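Local coordinates for protein putative malic enzyme ((S)-malate:NAD+ oxidoreductase (decarboxylating)) (Streptococcus pyogenes, PDB 2A9F) that probably catalyses the NAD+-dependent oxidative decarboxylation of (S)-malate as a member of the malic enzyme family, which uses divalent magnesium or manganese, at residues N66-S72 with G104-I110; T117-I121 with E146-L151; C155-F160 with A337-T341; K206-A210 with V342-I346; G327-A332 with V375-A380. Numbering follows the deposited sequence.

Contact 1 (N66-S72 with G104-I110); sequences NTVAVIS and GVDAIPI
Residues 67-72 and 105-110 are extended; N66 and G104 just before them are loop residues with psi near 10° and 34°. Strands 67-72 and 106-110 run parallel, axes 28° apart and 4.4 Å at closest approach. The register runs from T67-D106 to I71-I110, CA-CA distances widening from 4.4 to 4.9 Å. The hydrogen-bond ladder zigzags: D106 N to N66 O 2.8 Å, V68 N to D106 O (length uncertain), I108 N to V68 O 2.9 Å, V70 N to I108 O 2.9 Å, I110 N to V70 O 2.7 Å and S72 N to I110 O 3.2 Å. N66 (chi1 t) turns ND2 onto G104 O and D106 OD2, each at 2.6 Å, while its OD1 accepts from R330. V68 CG2 meets V105 CG1, and V70 CG2 meets A107 CB, both at 3.8 Å. V70 lies beside K95, the predicted proton acceptor, and magnesium ligand E137, bordering the presumed active site. In this beta-alpha-beta unit, helix 85-102 crosses over on the A107 and P109 face, and strand 133-136 flanks 67-72.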
# COMPACT_ATOMS: atom_id res chain seq x y z
N ASN A 66 -8.09 8.12 -6.17
CA ASN A 66 -7.93 8.99 -5.00
C ASN A 66 -6.87 8.52 -3.97
O ASN A 66 -6.77 9.09 -2.87
CB ASN A 66 -9.29 9.12 -4.31
CG ASN A 66 -9.32 10.21 -3.27
OD1 ASN A 66 -8.96 11.35 -3.54
ND2 ASN A 66 -9.77 9.87 -2.06
N THR A 67 -6.08 7.51 -4.32
CA THR A 67 -5.08 7.04 -3.37
C THR A 67 -3.63 7.30 -3.74
O THR A 67 -3.16 6.98 -4.82
CB THR A 67 -5.22 5.53 -3.05
OG1 THR A 67 -4.58 4.77 -4.08
CG2 THR A 67 -6.69 5.12 -2.94
N VAL A 68 -2.93 7.88 -2.79
CA VAL A 68 -1.53 8.18 -2.95
C VAL A 68 -0.74 7.34 -1.96
O VAL A 68 -1.25 6.95 -0.91
CB VAL A 68 -1.26 9.67 -2.69
CG1 VAL A 68 0.22 9.94 -2.73
CG2 VAL A 68 -1.95 10.51 -3.76
N ALA A 69 0.49 7.04 -2.31
CA ALA A 69 1.33 6.28 -1.42
C ALA A 69 2.33 7.24 -0.76
O ALA A 69 2.83 8.17 -1.38
CB ALA A 69 2.06 5.20 -2.20
N VAL A 70 2.57 7.02 0.52
CA VAL A 70 3.54 7.82 1.24
C VAL A 70 4.68 6.83 1.45
O VAL A 70 4.55 5.86 2.20
CB VAL A 70 2.98 8.28 2.57
CG1 VAL A 70 3.97 9.21 3.26
CG2 VAL A 70 1.64 8.95 2.34
N ILE A 71 5.80 7.06 0.76
CA ILE A 71 6.93 6.14 0.82
C ILE A 71 8.22 6.71 1.40
O ILE A 71 8.60 7.85 1.13
CB ILE A 71 7.23 5.59 -0.60
CG1 ILE A 71 5.95 5.05 -1.24
CG2 ILE A 71 8.24 4.47 -0.51
CD1 ILE A 71 6.10 4.74 -2.71
N SER A 72 8.89 5.87 2.19
CA SER A 72 10.15 6.21 2.85
C SER A 72 10.97 4.95 3.10
O SER A 72 10.46 3.82 3.02
CB SER A 72 9.87 6.89 4.19
OG SER A 72 10.87 6.62 5.15
N GLY A 104 -9.30 15.34 0.61
CA GLY A 104 -9.99 14.05 0.68
C GLY A 104 -9.15 12.92 0.12
O GLY A 104 -9.67 11.96 -0.45
N VAL A 105 -7.83 13.02 0.30
CA VAL A 105 -6.91 12.04 -0.25
C VAL A 105 -6.69 10.78 0.57
O VAL A 105 -6.42 10.84 1.76
CB VAL A 105 -5.52 12.69 -0.50
CG1 VAL A 105 -4.64 11.75 -1.36
CG2 VAL A 105 -5.70 14.06 -1.15
N ASP A 106 -6.81 9.64 -0.10
CA ASP A 106 -6.57 8.35 0.52
C ASP A 106 -5.06 8.09 0.35
O ASP A 106 -4.56 7.97 -0.77
CB ASP A 106 -7.39 7.25 -0.18
CG ASP A 106 -8.91 7.40 0.06
OD1 ASP A 106 -9.35 7.36 1.25
OD2 ASP A 106 -9.66 7.54 -0.94
N ALA A 107 -4.35 8.03 1.47
CA ALA A 107 -2.91 7.80 1.43
C ALA A 107 -2.55 6.55 2.23
O ALA A 107 -3.00 6.37 3.36
CB ALA A 107 -2.17 9.04 2.00
N ILE A 108 -1.74 5.69 1.62
CA ILE A 108 -1.28 4.44 2.20
C ILE A 108 0.17 4.63 2.64
O ILE A 108 1.03 4.94 1.83
CB ILE A 108 -1.28 3.28 1.14
CG1 ILE A 108 -2.64 3.15 0.46
CG2 ILE A 108 -0.91 1.96 1.81
CD1 ILE A 108 -3.75 2.71 1.37
N PRO A 109 0.48 4.44 3.93
CA PRO A 109 1.89 4.61 4.33
C PRO A 109 2.68 3.35 3.97
O PRO A 109 2.21 2.24 4.22
CB PRO A 109 1.79 4.86 5.83
CG PRO A 109 0.61 4.05 6.21
CD PRO A 109 -0.39 4.30 5.11
N ILE A 110 3.86 3.51 3.37
CA ILE A 110 4.67 2.36 2.97
C ILE A 110 6.17 2.56 3.20
O ILE A 110 6.78 3.48 2.65
CB ILE A 110 4.47 2.02 1.48
CG1 ILE A 110 3.08 1.44 1.28
CG2 ILE A 110 5.49 1.01 1.02
CD1 ILE A 110 2.75 1.15 -0.17

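Contact 2 (T117-I121 with E146-L151); sequences TEEII and EIEQRL
I147 (chi1 m, chi2 t) reaches between the side chains of the neighbouring helix, its CG1 3.7 Å from T117 CG2 and 4.1 Å from I121 CG2, and its CD1 3.8 Å from I120 CG2. Both segments are helical, 117-121 forming the first turn of helix 117-127 and 146-151 the middle of helix 143-154. Their axes come within 9.6 Å and their N-to-C directions differ by 40°, with a signed crossing of -40°; the nearest CA pair is I121 and I147, at 5.7 Å. Further along, L151 brings CD1 to 3.6 Å from I121 CB and 3.5 Å from I121 O. The two helices follow strands 106-111 and 133-136 of the same parallel sheet, so the contact joins neighbouring helices of an alpha/beta layer, and I147 and L151 also lie against L136 of strand 133-136. Charge closes the more exposed edge. R150, curled by m angles at chi1 to chi3, brings NH2 to E118 OE2 at 2.8 Å in a salt bridge, and to E118 OE1 at 3.2 Å in a weak hydrogen bond. The E118 CA-to-CB bond points away from the other helix, and its t, p rotamer brings the carboxylate back to the guanidinium edge. Within its own helix R150 forms a long ion pair, NH1 to E146 OE1 at 3.6 Å, and its NE is engaged by E154.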
# COMPACT_ATOMS: atom_id res chain seq x y z
N THR A 117 19.60 3.05 -3.77
CA THR A 117 18.87 3.96 -4.64
C THR A 117 18.25 3.24 -5.83
O THR A 117 17.05 3.33 -6.08
CB THR A 117 19.79 5.07 -5.20
OG1 THR A 117 20.16 5.96 -4.15
CG2 THR A 117 19.09 5.86 -6.29
N GLU A 118 19.09 2.52 -6.55
CA GLU A 118 18.66 1.80 -7.73
C GLU A 118 17.41 0.96 -7.53
O GLU A 118 16.46 1.07 -8.30
CB GLU A 118 19.81 0.91 -8.23
CG GLU A 118 19.68 0.51 -9.67
CD GLU A 118 19.25 1.68 -10.53
OE1 GLU A 118 19.93 2.73 -10.49
OE2 GLU A 118 18.23 1.54 -11.23
N GLU A 119 17.38 0.14 -6.49
CA GLU A 119 16.21 -0.69 -6.27
C GLU A 119 15.03 0.02 -5.59
O GLU A 119 13.94 -0.55 -5.50
CB GLU A 119 16.58 -1.97 -5.51
CG GLU A 119 17.05 -1.77 -4.09
CD GLU A 119 17.03 -3.08 -3.31
OE1 GLU A 119 15.93 -3.66 -3.18
OE2 GLU A 119 18.11 -3.53 -2.84
N ILE A 120 15.25 1.23 -5.09
CA ILE A 120 14.15 1.95 -4.48
C ILE A 120 13.31 2.51 -5.62
O ILE A 120 12.09 2.35 -5.63
CB ILE A 120 14.62 3.13 -3.56
CG1 ILE A 120 15.19 2.59 -2.26
CG2 ILE A 120 13.43 4.06 -3.24
CD1 ILE A 120 15.64 3.65 -1.29
N ILE A 121 13.97 3.16 -6.58
CA ILE A 121 13.26 3.75 -7.70
C ILE A 121 12.61 2.64 -8.50
O ILE A 121 11.55 2.83 -9.08
CB ILE A 121 14.19 4.64 -8.61
CG1 ILE A 121 14.58 3.90 -9.89
CG2 ILE A 121 15.44 5.05 -7.86
CD1 ILE A 121 13.58 4.06 -11.04
N GLU A 146 18.22 12.01 -6.39
CA GLU A 146 18.30 11.19 -7.59
C GLU A 146 17.05 10.30 -7.71
O GLU A 146 16.51 10.11 -8.79
CB GLU A 146 19.57 10.33 -7.56
CG GLU A 146 19.83 9.55 -8.85
CD GLU A 146 20.97 8.55 -8.73
OE1 GLU A 146 21.22 7.83 -9.72
OE2 GLU A 146 21.61 8.48 -7.66
N ILE A 147 16.61 9.75 -6.58
CA ILE A 147 15.42 8.90 -6.56
C ILE A 147 14.20 9.65 -7.09
O ILE A 147 13.41 9.11 -7.87
CB ILE A 147 15.10 8.42 -5.13
CG1 ILE A 147 16.18 7.46 -4.65
CG2 ILE A 147 13.71 7.77 -5.08
CD1 ILE A 147 15.95 6.94 -3.27
N GLU A 148 14.06 10.91 -6.68
CA GLU A 148 12.93 11.72 -7.11
C GLU A 148 12.98 12.06 -8.59
O GLU A 148 11.96 12.00 -9.28
CB GLU A 148 12.85 13.01 -6.31
CG GLU A 148 11.57 13.77 -6.57
CD GLU A 148 11.64 15.22 -6.16
OE1 GLU A 148 12.49 15.95 -6.71
OE2 GLU A 148 10.84 15.63 -5.30
N GLN A 149 14.16 12.44 -9.07
CA GLN A 149 14.32 12.81 -10.47
C GLN A 149 14.12 11.64 -11.42
O GLN A 149 13.48 11.77 -12.47
CB GLN A 149 15.70 13.45 -10.68
CG GLN A 149 15.92 14.69 -9.83
CD GLN A 149 14.81 15.73 -9.99
OE1 GLN A 149 14.71 16.40 -11.02
NE2 GLN A 149 13.96 15.86 -8.97
N ARG A 150 14.66 10.49 -11.06
CA ARG A 150 14.51 9.30 -11.89
C ARG A 150 13.05 8.85 -11.84
O ARG A 150 12.53 8.27 -12.80
CB ARG A 150 15.42 8.18 -11.37
CG ARG A 150 16.88 8.29 -11.79
CD ARG A 150 17.14 7.64 -13.15
NE ARG A 150 17.02 6.18 -13.07
CZ ARG A 150 17.86 5.40 -12.40
NH1 ARG A 150 18.90 5.93 -11.76
NH2 ARG A 150 17.66 4.09 -12.35
N LEU A 151 12.38 9.12 -10.71
CA LEU A 151 10.99 8.73 -10.50
C LEU A 151 10.01 9.63 -11.24
O LEU A 151 9.00 9.17 -11.78
CB LEU A 151 10.68 8.74 -9.00
CG LEU A 151 10.33 7.45 -8.28
CD1 LEU A 151 10.94 6.24 -8.92
CD2 LEU A 151 10.79 7.59 -6.85

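Contact 3 (C155-F160 with A337-T341); sequences CHIPVF and AKTIT
C155, just past the end of helix 143-154, starts the turn into the sheet. The CA-to-CB bond of H156 points away, and the residue contributes its backbone: H156 O is 3.6 Å from K338 CA in a CA-H...O contact. I157 (chi1 p) also has its CA-to-CB bond directed away, and its side chain packs on I134, although its CA is 4.6 Å from that of K338. P158 follows in extended conformation, its CA 3.8 Å from that of T339. Its ring is the main point of contact, with CD 3.1 Å from A337 O, CB 3.8 Å from T339 CA, and CB 3.7 Å from CG1 of I340 (chi1 m, chi2 t). V159 leads into strand 159-161, at one border of the four-stranded parallel sheet. A water accepts from V159 N at 3.1 Å and hydrogen-bonds T339 OG1 at 2.6 Å. F160 (chi1 t) ends the segment with CB 4.1 Å from I340 CD1, and I328 lies beside both side chains. On the other segment, T341 N-caps helix 342-354 through M344 N. Parts of the chain remote in sequence thus meet through van der Waals packing and one bridging water, without direct hydrogen bonds, so the loop lies along the sheet border without extending it.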
# COMPACT_ATOMS: atom_id res chain seq x y z
N CYS A 155 8.17 7.77 -14.21
CA CYS A 155 6.79 7.44 -13.81
C CYS A 155 5.68 8.10 -14.61
O CYS A 155 5.83 9.21 -15.13
CB CYS A 155 6.56 7.74 -12.33
SG CYS A 155 7.11 6.46 -11.22
N HIS A 156 4.54 7.41 -14.67
CA HIS A 156 3.36 7.89 -15.39
C HIS A 156 2.39 8.61 -14.44
O HIS A 156 1.33 9.08 -14.85
CB HIS A 156 2.66 6.72 -16.09
CG HIS A 156 3.56 5.91 -16.96
ND1 HIS A 156 4.49 5.03 -16.45
CD2 HIS A 156 3.72 5.88 -18.30
CE1 HIS A 156 5.18 4.49 -17.44
NE2 HIS A 156 4.73 4.99 -18.58
N ILE A 157 2.77 8.68 -13.17
CA ILE A 157 1.97 9.35 -12.17
C ILE A 157 2.85 10.36 -11.47
O ILE A 157 4.06 10.21 -11.46
CB ILE A 157 1.39 8.35 -11.14
CG1 ILE A 157 2.51 7.47 -10.58
CG2 ILE A 157 0.30 7.52 -11.79
CD1 ILE A 157 2.06 6.55 -9.45
N PRO A 158 2.25 11.38 -10.87
CA PRO A 158 3.01 12.42 -10.18
C PRO A 158 3.77 11.96 -8.93
O PRO A 158 3.21 11.30 -8.06
CB PRO A 158 1.95 13.46 -9.85
CG PRO A 158 0.74 12.60 -9.59
CD PRO A 158 0.81 11.60 -10.71
N VAL A 159 5.05 12.31 -8.86
CA VAL A 159 5.87 11.97 -7.71
C VAL A 159 6.32 13.30 -7.09
O VAL A 159 6.78 14.18 -7.79
CB VAL A 159 7.08 11.14 -8.11
CG1 VAL A 159 7.83 10.68 -6.87
CG2 VAL A 159 6.62 9.92 -8.92
N PHE A 160 6.19 13.42 -5.78
CA PHE A 160 6.53 14.66 -5.10
C PHE A 160 7.32 14.36 -3.82
O PHE A 160 6.81 13.70 -2.92
CB PHE A 160 5.22 15.38 -4.76
CG PHE A 160 5.38 16.72 -4.09
CD1 PHE A 160 5.66 17.86 -4.84
CD2 PHE A 160 5.19 16.84 -2.72
CE1 PHE A 160 5.72 19.11 -4.23
CE2 PHE A 160 5.25 18.09 -2.11
CZ PHE A 160 5.52 19.23 -2.86
N ALA A 337 -3.19 14.37 -13.37
CA ALA A 337 -1.94 14.88 -13.91
C ALA A 337 -0.91 13.76 -13.94
O ALA A 337 -0.74 13.06 -12.94
CB ALA A 337 -1.44 16.04 -13.07
N LYS A 338 -0.24 13.60 -15.08
CA LYS A 338 0.78 12.57 -15.22
C LYS A 338 2.08 13.01 -14.54
O LYS A 338 3.10 12.31 -14.61
CB LYS A 338 1.04 12.26 -16.70
CG LYS A 338 -0.07 11.47 -17.39
CD LYS A 338 -1.08 12.37 -18.12
CE LYS A 338 -0.47 13.00 -19.38
NZ LYS A 338 -1.41 13.90 -20.11
N THR A 339 2.04 14.17 -13.90
CA THR A 339 3.19 14.73 -13.21
C THR A 339 2.88 16.12 -12.63
O THR A 339 2.00 16.82 -13.13
CB THR A 339 4.40 14.87 -14.16
OG1 THR A 339 5.58 15.12 -13.39
CG2 THR A 339 4.18 16.02 -15.12
N ILE A 340 3.61 16.51 -11.60
CA ILE A 340 3.42 17.82 -11.00
C ILE A 340 4.44 18.80 -11.57
O ILE A 340 5.65 18.65 -11.37
CB ILE A 340 3.56 17.77 -9.47
CG1 ILE A 340 2.41 16.96 -8.87
CG2 ILE A 340 3.55 19.19 -8.90
CD1 ILE A 340 2.44 16.87 -7.38
N THR A 341 3.94 19.80 -12.28
CA THR A 341 4.78 20.82 -12.92
C THR A 341 5.28 21.84 -11.92
O THR A 341 4.89 21.84 -10.75
CB THR A 341 4.00 21.58 -13.99
OG1 THR A 341 3.05 22.44 -13.34
CG2 THR A 341 3.25 20.64 -14.90
O HOH W 1 6.26 14.04 -11.15

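Contact 4 (K206-A210 with V342-I346); sequences KLLAA and VEMQI
This is a steep, partly buried helix-helix crossing, in which residues 206-210, late in helix 198-210, meet residues 342-346, early in helix 342-354. The axes of segments 206-210 and 342-346 approach to 10.2 Å with N-to-C directions 77° apart, signed -77°. Nearest CA pairs are A210 with I346 at 6.6 Å, K206 with V342 at 7.0 Å and A209 with E343 at 7.7 Å. I346 is the central side chain. In the extended m, t rotamer it drives CD1 into the backbone and methyls of the opposing turn: 3.5 Å from A210 N, 3.6 Å from A209 C, 3.8 Å from the CB of both alanines, and 3.8 Å from K206 O. The small alanines leave room for this approach. V342 (chi1 t) sits at the more exposed edge, its CG1 4.4 Å from both A209 CB and K206 CG. K206 sends its chain along the interface, t at chi2 and chi3, until its CE methylene touches Q345 OE1 at 3.0 Å, a close carbon-oxygen contact rather than a hydrogen bond. Q345 NE2 is engaged with T341 O within its own helix start, and H165 of helix 162-180 lies against both K206 and Q345. Helix 198-210 follows strand 190-194 and a glycine-rich sequence consistent with a dinucleotide-binding turn; the arrangement therefore fits a Rossmann-type domain, with the later helix 342-354 packed across the far part of the helix that follows strand 190-194.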
# COMPACT_ATOMS: atom_id res chain seq x y z
N LYS A 206 12.31 28.15 -8.92
CA LYS A 206 10.94 28.53 -8.64
C LYS A 206 10.80 30.04 -8.59
O LYS A 206 9.91 30.59 -9.25
CB LYS A 206 10.48 27.90 -7.32
CG LYS A 206 10.21 26.41 -7.44
CD LYS A 206 9.88 25.80 -6.09
CE LYS A 206 9.77 24.30 -6.22
NZ LYS A 206 11.01 23.72 -6.84
N LEU A 207 11.66 30.70 -7.83
CA LEU A 207 11.61 32.17 -7.75
C LEU A 207 11.65 32.85 -9.12
O LEU A 207 10.86 33.74 -9.42
CB LEU A 207 12.76 32.69 -6.92
CG LEU A 207 12.50 32.85 -5.43
CD1 LEU A 207 13.80 33.27 -4.76
CD2 LEU A 207 11.41 33.88 -5.21
N LEU A 208 12.58 32.44 -9.97
CA LEU A 208 12.68 33.06 -11.28
C LEU A 208 11.40 32.82 -12.07
O LEU A 208 10.88 33.73 -12.73
CB LEU A 208 13.90 32.53 -12.03
CG LEU A 208 15.20 32.96 -11.34
CD1 LEU A 208 16.41 32.57 -12.20
CD2 LEU A 208 15.19 34.47 -11.10
N ALA A 209 10.88 31.60 -11.96
CA ALA A 209 9.64 31.21 -12.63
C ALA A 209 8.45 31.96 -12.05
O ALA A 209 7.46 32.20 -12.73
CB ALA A 209 9.43 29.71 -12.47
N ALA A 210 8.57 32.35 -10.78
CA ALA A 210 7.50 33.07 -10.11
C ALA A 210 7.48 34.54 -10.46
O ALA A 210 6.51 35.23 -10.18
CB ALA A 210 7.63 32.89 -8.61
N VAL A 342 6.13 22.74 -12.41
CA VAL A 342 6.70 23.80 -11.61
C VAL A 342 5.68 24.93 -11.50
O VAL A 342 5.59 25.61 -10.48
CB VAL A 342 8.01 24.35 -12.24
CG1 VAL A 342 8.57 25.50 -11.40
CG2 VAL A 342 9.05 23.23 -12.36
N GLU A 343 4.90 25.13 -12.57
CA GLU A 343 3.87 26.17 -12.54
C GLU A 343 2.78 25.75 -11.56
O GLU A 343 2.19 26.60 -10.87
CB GLU A 343 3.28 26.41 -13.93
CG GLU A 343 3.47 25.28 -14.95
CD GLU A 343 4.86 25.29 -15.59
OE1 GLU A 343 5.26 26.35 -16.12
OE2 GLU A 343 5.53 24.24 -15.56
N MET A 344 2.52 24.44 -11.49
CA MET A 344 1.52 23.88 -10.58
C MET A 344 1.92 24.18 -9.13
O MET A 344 1.06 24.46 -8.28
CB MET A 344 1.41 22.36 -10.77
CG MET A 344 0.50 21.93 -11.93
SD MET A 344 0.69 20.21 -12.42
CE MET A 344 0.21 19.38 -10.93
N GLN A 345 3.21 24.11 -8.84
CA GLN A 345 3.71 24.39 -7.49
C GLN A 345 3.57 25.86 -7.12
O GLN A 345 3.30 26.18 -5.96
CB GLN A 345 5.16 23.94 -7.37
CG GLN A 345 5.33 22.46 -7.60
CD GLN A 345 6.77 22.01 -7.52
OE1 GLN A 345 7.50 22.38 -6.60
NE2 GLN A 345 7.18 21.20 -8.48
N ILE A 346 3.76 26.76 -8.09
CA ILE A 346 3.63 28.20 -7.82
C ILE A 346 2.15 28.47 -7.64
O ILE A 346 1.73 29.28 -6.81
CB ILE A 346 4.19 29.08 -8.98
CG1 ILE A 346 5.71 28.91 -9.09
CG2 ILE A 346 3.89 30.56 -8.72
CD1 ILE A 346 6.34 29.69 -10.22

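Contact 5 (G327-A332 with V375-A380); sequences GIFRGA and VAEIVA
G327 and G331, one turn apart, leave the surface of helix 325-335 bare where helix 373-379 crosses. A CB on G327 would fall 2.2 Å from V375 CG1, and one on G331 would fall 2.7 Å from V379 CB, so neither position has room for a CB. The axes of 327-332 and 375-379 consequently come to 7.4 Å, crossing at -48°, with G331 CA only 4.0 Å from A376 CA. V379 (chi1 t) is a knob in the hole formed by G327, I328, G331 and A332: its CG2 is 3.9 Å from I328 CA, its CG1 4.2 Å from A332 N. V375, also t, sets CG1 3.5 Å from G327 CA and 4.4 Å from CG1 of I328 (chi1 m, chi2 t). The G327/G331 pair has GxxxG spacing, which lets helix 325-335 and helix 373-379, both within the NAD-binding family region, pass this close. A376 CA makes a CA-H...O contact of 3.3 Å to G327 O. A376 CB packs against the aliphatic part of R330, 3.6 Å from R330 CG and from G331 N. R330 (t, p, p) then leads away, its guanidinium taken up by N66 and D334. Helix 342-354 supplies M344 against V379, I352 against V375 and A348 against I328.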
# COMPACT_ATOMS: atom_id res chain seq x y z
N GLY A 327 -3.41 19.99 -0.65
CA GLY A 327 -3.99 20.60 -1.84
C GLY A 327 -3.37 20.24 -3.18
O GLY A 327 -4.10 20.04 -4.17
N ILE A 328 -2.04 20.15 -3.21
CA ILE A 328 -1.33 19.83 -4.44
C ILE A 328 -1.68 18.47 -5.02
O ILE A 328 -1.82 18.34 -6.24
CB ILE A 328 0.20 19.89 -4.21
CG1 ILE A 328 0.57 21.23 -3.60
CG2 ILE A 328 0.93 19.70 -5.54
CD1 ILE A 328 2.02 21.35 -3.29
N PHE A 329 -1.81 17.46 -4.18
CA PHE A 329 -2.18 16.14 -4.69
C PHE A 329 -3.67 16.09 -4.96
O PHE A 329 -4.10 15.40 -5.89
CB PHE A 329 -1.81 15.01 -3.72
CG PHE A 329 -0.37 14.60 -3.79
CD1 PHE A 329 0.56 15.14 -2.91
CD2 PHE A 329 0.05 13.65 -4.71
CE1 PHE A 329 1.88 14.74 -2.94
CE2 PHE A 329 1.37 13.24 -4.75
CZ PHE A 329 2.29 13.79 -3.86
N ARG A 330 -4.46 16.79 -4.16
CA ARG A 330 -5.90 16.79 -4.38
C ARG A 330 -6.13 17.40 -5.76
O ARG A 330 -6.89 16.85 -6.56
CB ARG A 330 -6.64 17.58 -3.29
CG ARG A 330 -8.09 17.95 -3.66
CD ARG A 330 -8.83 16.77 -4.30
NE ARG A 330 -9.12 15.70 -3.35
CZ ARG A 330 -9.30 14.43 -3.69
NH1 ARG A 330 -9.23 14.08 -4.96
NH2 ARG A 330 -9.56 13.53 -2.77
N GLY A 331 -5.44 18.51 -6.03
CA GLY A 331 -5.56 19.17 -7.32
C GLY A 331 -5.02 18.31 -8.45
O GLY A 331 -5.61 18.24 -9.52
N ALA A 332 -3.89 17.66 -8.20
CA ALA A 332 -3.24 16.80 -9.19
C ALA A 332 -4.09 15.56 -9.49
O ALA A 332 -4.21 15.16 -10.66
CB ALA A 332 -1.87 16.38 -8.67
N VAL A 375 -6.04 25.73 -2.45
CA VAL A 375 -4.79 25.23 -3.01
C VAL A 375 -5.05 24.30 -4.18
O VAL A 375 -4.46 24.48 -5.24
CB VAL A 375 -3.99 24.48 -1.96
CG1 VAL A 375 -2.78 23.82 -2.59
CG2 VAL A 375 -3.56 25.46 -0.89
N ALA A 376 -5.92 23.32 -4.00
CA ALA A 376 -6.24 22.39 -5.08
C ALA A 376 -6.91 23.12 -6.25
O ALA A 376 -6.78 22.71 -7.41
CB ALA A 376 -7.16 21.29 -4.57
N GLU A 377 -7.65 24.18 -5.93
CA GLU A 377 -8.33 24.96 -6.96
C GLU A 377 -7.28 25.55 -7.88
O GLU A 377 -7.37 25.43 -9.10
CB GLU A 377 -9.18 26.09 -6.35
CG GLU A 377 -10.68 25.93 -6.55
CD GLU A 377 -11.43 27.27 -6.49
OE1 GLU A 377 -11.19 28.13 -7.37
OE2 GLU A 377 -12.27 27.45 -5.58
N ILE A 378 -6.27 26.18 -7.28
CA ILE A 378 -5.21 26.81 -8.06
C ILE A 378 -4.38 25.79 -8.82
O ILE A 378 -4.06 26.02 -9.98
CB ILE A 378 -4.25 27.63 -7.17
CG1 ILE A 378 -5.00 28.21 -5.97
CG2 ILE A 378 -3.67 28.77 -7.98
CD1 ILE A 378 -6.22 29.05 -6.33
N VAL A 379 -4.03 24.67 -8.19
CA VAL A 379 -3.23 23.65 -8.86
C VAL A 379 -3.92 23.23 -10.15
O VAL A 379 -3.29 23.08 -11.19
CB VAL A 379 -3.00 22.42 -7.96
CG1 VAL A 379 -2.11 21.40 -8.66
CG2 VAL A 379 -2.35 22.87 -6.65
N ALA A 380 -5.23 23.04 -10.07
CA ALA A 380 -6.00 22.71 -11.26
C ALA A 380 -6.22 24.11 -11.84
O ALA A 380 -6.23 25.08 -11.08
CB ALA A 380 -7.33 22.06 -10.86

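How the contacts relate
Contacts 1 and 5 are buried, whereas contacts 2, 3 and 4 are only partly so. Contact 1 relies on backbone hydrogen bonds, contact 5 on close apolar helix packing; they meet where R330 NH2 reaches N66 OD1 (2.4 Å). Contact 2 adds a salt bridge at its exposed side, and helix 143-154 then leads through a turn into strand 159-161 of contact 3, which reaches the same sheet as contact 1. Contacts 3, 4 and 5 interlock: the 337-341 loop links helix 325-335 of contact 5 to helix 342-354 of contact 4, and M344 CE packs on V379 CG1 (3.8 Å). Contacts 1 and 4 lie on opposite sides of the chain's centre.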